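Local atomic coordinates of ribosomal-protein-S5-alanine N-acetyltransferase (Vibrio fischeri, PDB entry 3IGR), a protein that probably transfers an acetyl group from acetyl-CoA to the N-terminal alanine of ribosomal protein uS5. Residues P36-P39 with K40-H43. Residues are numbered along the deposited sequence; the frame is centred on the assembly and turned at random.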
ATOM      1  N   PRO A  36     -27.934   3.897  -4.200  1.00 12.27           N
ATOM      2  CA  PRO A  36     -27.993   3.081  -2.972  1.00 12.32           C
ATOM      3  C   PRO A  36     -26.961   3.485  -1.908  1.00 11.79           C
ATOM      4  O   PRO A  36     -27.104   3.137  -0.735  1.00 11.99           O
ATOM      5  CB  PRO A  36     -27.679   1.651  -3.471  1.00 12.15           C
ATOM      6  CG  PRO A  36     -27.638   1.717  -4.943  1.00 12.49           C
ATOM      7  CD  PRO A  36     -27.377   3.124  -5.326  1.00 12.36           C
ATOM      8  N   TRP A  37     -25.941   4.230  -2.313  1.00 11.20           N
ATOM      9  CA  TRP A  37     -24.810   4.516  -1.436  1.00 10.22           C
ATOM     10  C   TRP A  37     -24.754   5.945  -0.870  1.00  9.93           C
ATOM     11  O   TRP A  37     -24.075   6.201   0.123  1.00  9.76           O
ATOM     12  CB  TRP A  37     -23.526   4.204  -2.189  1.00 10.37           C
ATOM     13  CG  TRP A  37     -23.434   2.774  -2.610  1.00  9.73           C
ATOM     14  CD1 TRP A  37     -23.576   2.282  -3.872  1.00  9.54           C
ATOM     15  CD2 TRP A  37     -23.183   1.646  -1.764  1.00  9.02           C
ATOM     16  NE1 TRP A  37     -23.416   0.918  -3.872  1.00  9.36           N
ATOM     17  CE2 TRP A  37     -23.179   0.499  -2.591  1.00  9.41           C
ATOM     18  CE3 TRP A  37     -22.966   1.492  -0.389  1.00  9.28           C
ATOM     19  CZ2 TRP A  37     -22.949  -0.788  -2.089  1.00  9.47           C
ATOM     20  CZ3 TRP A  37     -22.742   0.209   0.114  1.00 10.06           C
ATOM     21  CH2 TRP A  37     -22.736  -0.914  -0.740  1.00 10.00           C
ATOM     22  N   GLU A  38     -25.469   6.871  -1.497  1.00  9.64           N
ATOM     23  CA  GLU A  38     -25.337   8.285  -1.161  1.00  9.50           C
ATOM     24  C   GLU A  38     -26.697   8.941  -0.959  1.00  8.62           C
ATOM     25  O   GLU A  38     -27.693   8.422  -1.418  1.00  9.18           O
ATOM     26  CB  GLU A  38     -24.508   9.004  -2.233  1.00  9.45           C
ATOM     27  CG  GLU A  38     -22.998   8.674  -2.143  1.00 12.26           C
ATOM     28  CD  GLU A  38     -22.176   9.340  -3.231  1.00 14.72           C
ATOM     29  OE1 GLU A  38     -20.958   9.069  -3.309  1.00 16.97           O
ATOM     30  OE2 GLU A  38     -22.749  10.129  -4.015  1.00 16.83           O
ATOM     31  N   PRO A  39     -26.747  10.082  -0.256  1.00  7.91           N
ATOM     32  CA  PRO A  39     -28.055  10.724  -0.070  1.00  7.87           C
ATOM     33  C   PRO A  39     -28.719  11.096  -1.396  1.00  7.79           C
ATOM     34  O   PRO A  39     -28.019  11.341  -2.386  1.00  7.81           O
ATOM     35  CB  PRO A  39     -27.704  11.990   0.712  1.00  7.81           C
ATOM     36  CG  PRO A  39     -26.436  11.638   1.446  1.00  7.32           C
ATOM     37  CD  PRO A  39     -25.675  10.775   0.487  1.00  7.80           C
ATOM     38  N   LYS A  40     -30.054  11.082  -1.417  1.00  8.13           N
ATOM     39  CA  LYS A  40     -30.855  11.591  -2.553  1.00  8.71           C
ATOM     40  C   LYS A  40     -30.294  12.932  -3.026  1.00  8.87           C
ATOM     41  O   LYS A  40     -29.999  13.813  -2.202  1.00  7.67           O
ATOM     42  CB  LYS A  40     -32.323  11.780  -2.121  1.00  7.97           C
ATOM     43  CG  LYS A  40     -33.278  12.248  -3.218  1.00  8.32           C
ATOM     44  CD  LYS A  40     -34.696  12.487  -2.690  1.00  7.29           C
ATOM     45  CE  LYS A  40     -35.639  12.936  -3.817  1.00  6.76           C
ATOM     46  NZ  LYS A  40     -36.995  13.324  -3.268  1.00  8.11           N
ATOM     47  N   ARG A  41     -30.147  13.082  -4.336  1.00  9.00           N
ATOM     48  CA  ARG A  41     -29.730  14.363  -4.910  1.00 10.17           C
ATOM     49  C   ARG A  41     -30.847  15.031  -5.670  1.00 10.20           C
ATOM     50  O   ARG A  41     -31.707  14.361  -6.259  1.00 10.37           O
ATOM     51  CB  ARG A  41     -28.504  14.223  -5.812  1.00 10.64           C
ATOM     52  CG  ARG A  41     -27.191  14.263  -5.069  1.00 11.97           C
ATOM     53  CD  ARG A  41     -26.784  12.870  -4.677  1.00 14.09           C
ATOM     54  NE  ARG A  41     -25.356  12.710  -4.434  1.00 13.87           N
ATOM     55  CZ  ARG A  41     -24.719  13.024  -3.303  1.00 15.04           C
ATOM     56  NH1 ARG A  41     -25.362  13.562  -2.273  1.00 15.17           N
ATOM     57  NH2 ARG A  41     -23.415  12.802  -3.215  1.00 14.43           N
ATOM     58  N   SER A  42     -30.847  16.361  -5.629  1.00 10.23           N
ATOM     59  CA  SER A  42     -31.771  17.161  -6.440  1.00 10.31           C
ATOM     60  C   SER A  42     -31.464  17.008  -7.937  1.00  9.82           C
ATOM     61  O   SER A  42     -30.396  16.486  -8.320  1.00  9.06           O
ATOM     62  CB  SER A  42     -31.640  18.628  -6.043  1.00 10.65           C
ATOM     63  OG  SER A  42     -30.361  19.105  -6.457  1.00 13.20           O
ATOM     64  N   HIS A  43     -32.384  17.475  -8.784  1.00  9.54           N
ATOM     65  CA  HIS A  43     -32.187  17.444 -10.236  1.00  9.44           C
ATOM     66  C   HIS A  43     -30.983  18.286 -10.666  1.00  9.66           C
ATOM     67  O   HIS A  43     -30.200  17.856 -11.516  1.00  8.92           O
ATOM     68  CB  HIS A  43     -33.462  17.888 -10.992  1.00  9.24           C
ATOM     69  CG  HIS A  43     -33.328  17.841 -12.485  1.00 10.19           C
ATOM     70  ND1 HIS A  43     -33.513  18.946 -13.289  1.00 10.57           N
ATOM     71  CD2 HIS A  43     -32.995  16.826 -13.319  1.00 11.13           C
ATOM     72  CE1 HIS A  43     -33.322  18.611 -14.553  1.00 10.26           C
ATOM     73  NE2 HIS A  43     -33.007  17.330 -14.601  1.00 10.56           N
TER
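E38 and R41, three residues apart along an extended loop, are joined by a salt bridge on the protein surface. One carboxylate oxygen, OE2 of E38, meets NH2 of R41 at 2.9 Å. The hydrogen bond within this ion pair is weak, bent to 116° at the hydrogen, and the carboxylate and guanidinium planes are turned 59° apart. E38 reaches across on a chain extended beyond CG, while R41 folds back along the loop through a bend at chi2 (91°).

The bend helps bring the guanidinium back beside P39. R41 lies next to the proline, the two side chains extending in a common direction, with NH1 of R41 3.9 Å from CD of P39. CB of E38 lies over one face of the guanidinium, near its edge rather than over its centre. Further back, CD of R41 is 3.0 Å from the carbonyl O of P39, and R41 also touches F46. K40 starts away from P36-P39, though its CB touches P39; its extended side chain lies about 4 Å from a bound sodium ion.

With no helix or strand here, this is an i to i+3 salt bridge in the loop that links helix 31-34 to helix 48-63 of the GNAT acetyltransferase domain.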